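Local coordinates for protein ABC transporter (Caldanaerobius, PDB 4G68) that probably serves as the extracellular solute-binding component of an ABC transporter, capturing xylan-derived xylo-oligosaccharides for uptake by a thermophilic bacterium, at residues Leu219-Lys222 with Asp223-Pro226; Pro226-Trp229 with Tyr230-Ile234. All coordinates share one frame; numbering follows the deposited sequence.

Both contacts are local and lie on one continuous run of chain: contact 1 is the turn that leads into helix 225-239, contact 2 the first turns of that helix, and Pro226 belongs to both. Contact 1 is partly buried, with Lys222 exposed, and relies on a turn bond and two waters. Contact 2 is buried throughout and uses direct bonds from backbone NH groups to carbonyls. Leu219 CD1 reaches Tyr230 CE2 at 3.7 Å, joining the two. Each also presents a tryptophan to the same xylose, but differently: Trp225 lays a ring face against the sugar, whereas Trp229 meets it with the edge that carries its N-H.

Contact 1. Residues Leu219-Lys222 with Asp223-Pro226; sequences LGEK and DEWP. With XYP (beta-D-xylopyranose), chain D.
Leu219 and Pro226 meet obliquely, methyl CD1 of Leu219 lying 4.0 Å from ring carbon CB of Pro226, while Pro226 CG comes within 3.4 Å of Gly220 O, so the proline ring rests against the extended chain before the turn. Glu221 starts out away from the turn, but its bend at chi2 (59°) folds the carboxylate back over the Glu224 backbone, where OE1 lies 3.6 Å from Glu224 CA. A water lies between Glu221 OE2 and Glu224 O, within hydrogen-bonding distance of each, and OE1 also takes a weak hydrogen bond from Gly227 N. Another water accepts from Asp223 N and donates to Gly220 O (2.6 Å). The Trp225 indole is held between Pro226 CD on one face and xylose on the other, where CD2 is 3.7 Å from XYP C3. Its NE1 is hydrogen-bonded to Asp104 OD2, which helps fix the ring's rotation. Glu224 N to Glu221 O, 2.9 Å and bent at 139°, with the donor above the carbonyl plane, closes a type I beta turn. Glu224 is the N-cap of helix 225-239, and the turn leads straight to Trp225, whose face packs on the xylose as aromatic rings do in sugar-binding sites.

Contact 2. Residues Pro226-Trp229 with Tyr230-Ile234; sequences PGMW and YYDMI. With XYP (beta-D-xylopyranose), chain D.
Asp232 N donates to Met228 O at 2.9 Å with an N-H...O angle of 166°, the donor lying nearly on the line of the Met228 C=O bond. The side chains of Met228 and Asp232, one turn apart on the helix, cross obliquely: the selenomethionine chain bends at chi3 (63°), which brings CE to 3.4 Å from Asp232 OD2, with CG also alongside the carboxylate. That carboxylate is gripped from outside the helix turn, OD1 by His428 NE2 and OD2 by Trp416 N, which fixes its rotation. Met233 N bonds to Trp229 O at 3.0 Å. Gly227 O receives two weak bonds, i to i+3 from Tyr230 N and i to i+4 from Tyr231 N (3.4 Å). The Tyr230 ring turns its edge to Pro226 O, with CD2 at 3.4 Å from that oxygen, and meets Phe300 edge-to-face. At the indole edge, Trp229 NE1 donates to XYP O4 at 2.9 Å and 167°, and CZ2 approaches XYP C5 at 3.6 Å. His428 and Trp416 probably stabilise Asp232 as an anion, although Met228 O lies 3.4 Å from OD1. The i to i+4 bonds thus keep the helix regular while the Trp229 N-H is directed at XYP O4, and Asp232 joins the helix to His428 and Trp416.

Contact 1. Residues Leu219-Lys222 with Asp223-Pro226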
ATOM      1  N   LEU A 219       0.177   3.005 -15.370  1.00  7.16           N
ATOM      2  CA  LEU A 219      -0.639   3.477 -14.251  1.00  7.51           C
ATOM      3  C   LEU A 219      -2.060   3.158 -14.622  1.00  8.00           C
ATOM      4  O   LEU A 219      -2.474   3.427 -15.733  1.00  8.90           O
ATOM      5  CB  LEU A 219      -0.548   5.010 -14.048  1.00  6.86           C
ATOM      6  CG  LEU A 219      -1.596   5.609 -13.077  1.00  7.49           C
ATOM      7  CD1 LEU A 219      -1.480   5.058 -11.656  1.00  7.29           C
ATOM      8  CD2 LEU A 219      -1.270   7.124 -12.997  1.00  7.65           C
ATOM      9  N   GLY A 220      -2.743   2.608 -13.637  1.00  8.09           N
ATOM     10  CA  GLY A 220      -4.196   2.288 -13.752  1.00  8.99           C
ATOM     11  C   GLY A 220      -4.932   3.135 -12.715  1.00  8.68           C
ATOM     12  O   GLY A 220      -4.899   2.872 -11.506  1.00  8.52           O
ATOM     13  N   GLU A 221      -5.564   4.187 -13.209  1.00  8.48           N
ATOM     14  CA  GLU A 221      -6.163   5.220 -12.303  1.00  8.54           C
ATOM     15  C   GLU A 221      -7.650   5.088 -12.070  1.00  8.13           C
ATOM     16  O   GLU A 221      -8.256   5.853 -11.295  1.00  7.29           O
ATOM     17  CB  GLU A 221      -5.700   6.614 -12.844  1.00  8.50           C
ATOM     18  CG  GLU A 221      -6.318   7.911 -12.208  1.00  8.95           C
ATOM     19  CD  GLU A 221      -6.126   8.087 -10.733  1.00  8.94           C
ATOM     20  OE1 GLU A 221      -5.404   7.333 -10.064  1.00  8.43           O
ATOM     21  OE2 GLU A 221      -6.815   9.006 -10.177  1.00 10.96           O
ATOM     22  N   LYS A 222      -8.283   4.071 -12.646  1.00  8.66           N
ATOM     23  CA  LYS A 222      -9.714   3.869 -12.439  1.00  9.52           C
ATOM     24  C   LYS A 222     -10.249   3.863 -11.011  1.00 10.39           C
ATOM     25  O   LYS A 222     -11.254   4.512 -10.724  1.00  9.16           O
ATOM     26  CB  LYS A 222     -10.184   2.579 -13.174  1.00 11.68           C
ATOM     27  CG  LYS A 222     -11.727   2.490 -13.284  1.00 14.32           C
ATOM     28  CD  LYS A 222     -12.064   1.191 -14.052  1.00 18.50           C
ATOM     29  CE  LYS A 222     -13.467   0.654 -13.734  1.00 24.27           C
ATOM     30  NZ  LYS A 222     -14.545   1.546 -14.238  1.00 25.68           N
ATOM     31  N   ASP A 223      -9.550   3.161 -10.131  1.00  9.43           N
ATOM     32  CA  ASP A 223      -9.897   3.053  -8.746  1.00 10.25           C
ATOM     33  C   ASP A 223      -9.292   4.144  -7.846  1.00  8.29           C
ATOM     34  O   ASP A 223      -9.525   4.162  -6.641  1.00  8.23           O
ATOM     35  CB  ASP A 223      -9.634   1.639  -8.203  1.00 11.03           C
ATOM     36  CG  ASP A 223     -10.466   0.592  -8.859  1.00 13.67           C
ATOM     37  OD1 ASP A 223     -11.736   0.685  -8.802  1.00 15.59           O
ATOM     38  OD2 ASP A 223      -9.849  -0.355  -9.417  1.00 11.79           O
ATOM     39  N   GLU A 224      -8.555   5.081  -8.472  1.00  7.34           N
ATOM     40  CA  GLU A 224      -8.128   6.351  -7.888  1.00  7.40           C
ATOM     41  C   GLU A 224      -6.971   6.278  -6.886  1.00  6.33           C
ATOM     42  O   GLU A 224      -6.048   7.141  -6.918  1.00  6.67           O
ATOM     43  CB  GLU A 224      -9.327   7.090  -7.277  1.00  7.66           C
ATOM     44  CG  GLU A 224     -10.402   7.402  -8.359  1.00  8.86           C
ATOM     45  CD  GLU A 224     -11.409   8.465  -7.905  1.00 10.14           C
ATOM     46  OE1 GLU A 224     -11.517   8.755  -6.693  1.00  8.55           O
ATOM     47  OE2 GLU A 224     -12.139   8.997  -8.828  1.00  9.89           O
ATOM     48  N   TRP A 225      -6.947   5.252  -6.045  1.00  5.63           N
ATOM     49  CA  TRP A 225      -5.894   5.184  -5.061  1.00  4.96           C
ATOM     50  C   TRP A 225      -4.462   4.963  -5.681  1.00  4.63           C
ATOM     51  O   TRP A 225      -3.524   5.497  -5.173  1.00  3.95           O
ATOM     52  CB  TRP A 225      -6.264   4.165  -3.954  1.00  4.70           C
ATOM     53  CG  TRP A 225      -6.253   2.760  -4.420  1.00  4.48           C
ATOM     54  CD1 TRP A 225      -7.319   1.978  -4.882  1.00  4.17           C
ATOM     55  CD2 TRP A 225      -5.045   1.932  -4.569  1.00  4.60           C
ATOM     56  NE1 TRP A 225      -6.890   0.749  -5.297  1.00  4.15           N
ATOM     57  CE2 TRP A 225      -5.495   0.664  -5.131  1.00  4.59           C
ATOM     58  CE3 TRP A 225      -3.631   2.144  -4.339  1.00  4.73           C
ATOM     59  CZ2 TRP A 225      -4.605  -0.406  -5.389  1.00  4.66           C
ATOM     60  CZ3 TRP A 225      -2.743   1.052  -4.652  1.00  4.55           C
ATOM     61  CH2 TRP A 225      -3.240  -0.205  -5.167  1.00  4.74           C
ATOM     62  N   PRO A 226      -4.347   4.254  -6.825  1.00  4.54           N
ATOM     63  CA  PRO A 226      -2.951   4.098  -7.334  1.00  4.95           C
ATOM     64  C   PRO A 226      -2.312   5.383  -7.803  1.00  5.02           C
ATOM     65  O   PRO A 226      -1.129   5.633  -7.517  1.00  5.56           O
ATOM     66  CB  PRO A 226      -3.119   3.153  -8.515  1.00  5.14           C
ATOM     67  CG  PRO A 226      -4.369   2.312  -8.151  1.00  4.56           C
ATOM     68  CD  PRO A 226      -5.277   3.357  -7.548  1.00  4.85           C
TER
HETATM   69  C1  XYP D   3      -3.924  -0.796  -0.760  1.00  4.76           C
HETATM   70  C2  XYP D   3      -5.286  -0.123  -0.622  1.00  4.76           C
HETATM   71  C3  XYP D   3      -5.097   1.375  -0.887  1.00  4.55           C
HETATM   72  C4  XYP D   3      -3.935   1.975  -0.055  1.00  4.62           C
HETATM   73  C5  XYP D   3      -2.651   1.098  -0.100  1.00  4.52           C
HETATM   74  O2  XYP D   3      -6.200  -0.741  -1.505  1.00  4.98           O
HETATM   75  O3  XYP D   3      -6.359   2.007  -0.578  1.00  4.52           O
HETATM   76  O4  XYP D   3      -3.602   3.305  -0.462  1.00  4.45           O
HETATM   77  O5  XYP D   3      -2.980  -0.265   0.143  1.00  4.62           O
HETATM   78  O   HOH W   1      -7.038   2.044 -10.298  1.00 10.53           O
HETATM   79  O   HOH W   2      -6.713   9.667  -7.751  1.00  8.62           O

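Contact 2. Residues Pro226-Trp229 with Tyr230-Ile234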
ATOM      1  N   PRO A 226      -4.347   4.254  -6.825  1.00  4.54           N
ATOM      2  CA  PRO A 226      -2.951   4.098  -7.334  1.00  4.95           C
ATOM      3  C   PRO A 226      -2.312   5.383  -7.803  1.00  5.02           C
ATOM      4  O   PRO A 226      -1.129   5.633  -7.517  1.00  5.56           O
ATOM      5  CB  PRO A 226      -3.119   3.153  -8.515  1.00  5.14           C
ATOM      6  CG  PRO A 226      -4.369   2.312  -8.151  1.00  4.56           C
ATOM      7  CD  PRO A 226      -5.277   3.357  -7.548  1.00  4.85           C
ATOM      8  N   GLY A 227      -3.086   6.227  -8.457  1.00  4.75           N
ATOM      9  CA  GLY A 227      -2.601   7.567  -8.864  1.00  5.22           C
ATOM     10  C   GLY A 227      -2.388   8.476  -7.656  1.00  5.42           C
ATOM     11  O   GLY A 227      -1.488   9.298  -7.629  1.00  5.35           O
HETATM   12  N   MSE A 228      -3.235   8.392  -6.670  1.00  5.55           N
HETATM   13  CA  MSE A 228      -3.065   9.124  -5.438  1.00  5.46           C
HETATM   14  C   MSE A 228      -1.729   8.870  -4.798  1.00  5.08           C
HETATM   15  O   MSE A 228      -1.220   9.808  -4.215  1.00  4.88           O
HETATM   16  CB  MSE A 228      -4.189   8.737  -4.479  1.00  8.82           C
HETATM   17  CG  MSE A 228      -4.291   9.592  -3.250  1.00 11.36           C
HETATM   18 SE   MSE A 228      -5.118   8.409  -1.831  1.00 14.95          SE
HETATM   19  CE  MSE A 228      -3.567   7.132  -1.835  1.00 11.66           C
ATOM     20  N   TRP A 229      -1.191   7.668  -4.819  1.00  4.60           N
ATOM     21  CA  TRP A 229       0.176   7.460  -4.346  1.00  4.48           C
ATOM     22  C   TRP A 229       1.180   8.381  -4.930  1.00  4.32           C
ATOM     23  O   TRP A 229       2.110   8.854  -4.205  1.00  4.15           O
ATOM     24  CB  TRP A 229       0.638   6.022  -4.547  1.00  4.15           C
ATOM     25  CG  TRP A 229       0.134   5.102  -3.469  1.00  4.23           C
ATOM     26  CD1 TRP A 229      -1.203   4.842  -3.067  1.00  4.54           C
ATOM     27  CD2 TRP A 229       0.958   4.285  -2.588  1.00  4.08           C
ATOM     28  NE1 TRP A 229      -1.196   3.951  -2.028  1.00  4.25           N
ATOM     29  CE2 TRP A 229       0.066   3.602  -1.684  1.00  4.41           C
ATOM     30  CE3 TRP A 229       2.348   4.095  -2.443  1.00  4.22           C
ATOM     31  CZ2 TRP A 229       0.538   2.687  -0.694  1.00  4.13           C
ATOM     32  CZ3 TRP A 229       2.807   3.208  -1.440  1.00  4.26           C
ATOM     33  CH2 TRP A 229       1.918   2.531  -0.582  1.00  4.34           C
ATOM     34  N   TYR A 230       0.978   8.679  -6.227  1.00  4.22           N
ATOM     35  CA  TYR A 230       1.904   9.613  -6.875  1.00  4.26           C
ATOM     36  C   TYR A 230       1.798  11.018  -6.212  1.00  4.48           C
ATOM     37  O   TYR A 230       2.837  11.652  -5.855  1.00  3.60           O
ATOM     38  CB  TYR A 230       1.585   9.759  -8.360  1.00  4.83           C
ATOM     39  CG  TYR A 230       1.961   8.638  -9.263  1.00  4.90           C
ATOM     40  CD1 TYR A 230       2.845   8.869 -10.334  1.00  5.08           C
ATOM     41  CD2 TYR A 230       1.333   7.398  -9.136  1.00  5.34           C
ATOM     42  CE1 TYR A 230       3.195   7.814 -11.227  1.00  5.65           C
ATOM     43  CE2 TYR A 230       1.618   6.315 -10.026  1.00  5.32           C
ATOM     44  CZ  TYR A 230       2.551   6.553 -11.047  1.00  5.91           C
ATOM     45  OH  TYR A 230       2.859   5.541 -11.922  1.00  5.53           O
ATOM     46  N   TYR A 231       0.561  11.500  -6.069  1.00  4.40           N
ATOM     47  CA  TYR A 231       0.387  12.844  -5.458  1.00  5.05           C
ATOM     48  C   TYR A 231       1.014  12.801  -4.032  1.00  4.84           C
ATOM     49  O   TYR A 231       1.821  13.670  -3.639  1.00  5.13           O
ATOM     50  CB  TYR A 231      -1.103  13.251  -5.368  1.00  5.64           C
ATOM     51  CG  TYR A 231      -1.171  14.552  -4.642  1.00  5.25           C
ATOM     52  CD1 TYR A 231      -1.089  15.743  -5.359  1.00  6.32           C
ATOM     53  CD2 TYR A 231      -1.265  14.614  -3.261  1.00  6.12           C
ATOM     54  CE1 TYR A 231      -1.057  16.972  -4.717  1.00  6.02           C
ATOM     55  CE2 TYR A 231      -1.266  15.845  -2.571  1.00  5.76           C
ATOM     56  CZ  TYR A 231      -1.157  16.994  -3.332  1.00  6.02           C
ATOM     57  OH  TYR A 231      -1.094  18.189  -2.690  1.00  6.72           O
ATOM     58  N   ASP A 232       0.650  11.785  -3.233  1.00  4.91           N
ATOM     59  CA  ASP A 232       1.022  11.818  -1.811  1.00  4.89           C
ATOM     60  C   ASP A 232       2.543  11.810  -1.715  1.00  4.94           C
ATOM     61  O   ASP A 232       3.123  12.515  -0.850  1.00  4.60           O
ATOM     62  CB  ASP A 232       0.453  10.593  -1.069  1.00  5.06           C
ATOM     63  CG  ASP A 232      -1.063  10.587  -0.991  1.00  5.45           C
ATOM     64  OD1 ASP A 232      -1.725  11.570  -1.353  1.00  6.21           O
ATOM     65  OD2 ASP A 232      -1.598   9.571  -0.572  1.00  6.17           O
HETATM   66  N   MSE A 233       3.233  11.053  -2.587  1.00  4.98           N
HETATM   67  CA  MSE A 233       4.734  11.105  -2.630  1.00  5.71           C
HETATM   68  C   MSE A 233       5.251  12.401  -3.043  1.00  5.41           C
HETATM   69  O   MSE A 233       6.208  12.861  -2.426  1.00  5.80           O
HETATM   70  CB  MSE A 233       5.343   9.957  -3.490  1.00  8.63           C
HETATM   71  CG  MSE A 233       6.810  10.277  -3.874  1.00 11.00           C
HETATM   72 SE   MSE A 233       7.936  10.281  -2.263  1.00 18.30          SE
HETATM   73  CE  MSE A 233       7.399   8.430  -2.118  1.00  9.34           C
ATOM     74  N   ILE A 234       4.687  12.955  -4.059  1.00  5.36           N
ATOM     75  CA  ILE A 234       5.238  14.243  -4.511  1.00  5.62           C
ATOM     76  C   ILE A 234       5.021  15.295  -3.366  1.00  5.86           C
ATOM     77  O   ILE A 234       5.914  16.161  -3.079  1.00  5.71           O
ATOM     78  CB  ILE A 234       4.545  14.673  -5.813  1.00  5.12           C
ATOM     79  CG1 ILE A 234       4.949  13.751  -6.980  1.00  5.59           C
ATOM     80  CG2 ILE A 234       4.979  16.088  -6.209  1.00  5.68           C
ATOM     81  CD1 ILE A 234       4.082  14.009  -8.215  1.00  5.33           C
TER
HETATM   82  C1  XYP D   3      -3.924  -0.796  -0.760  1.00  4.76           C
HETATM   83  C2  XYP D   3      -5.286  -0.123  -0.622  1.00  4.76           C
HETATM   84  C3  XYP D   3      -5.097   1.375  -0.887  1.00  4.55           C
HETATM   85  C4  XYP D   3      -3.935   1.975  -0.055  1.00  4.62           C
HETATM   86  C5  XYP D   3      -2.651   1.098  -0.100  1.00  4.52           C
HETATM   87  O2  XYP D   3      -6.200  -0.741  -1.505  1.00  4.98           O
HETATM   88  O3  XYP D   3      -6.359   2.007  -0.578  1.00  4.52           O
HETATM   89  O4  XYP D   3      -3.602   3.305  -0.462  1.00  4.45           O
HETATM   90  O5  XYP D   3      -2.980  -0.265   0.143  1.00  4.62           O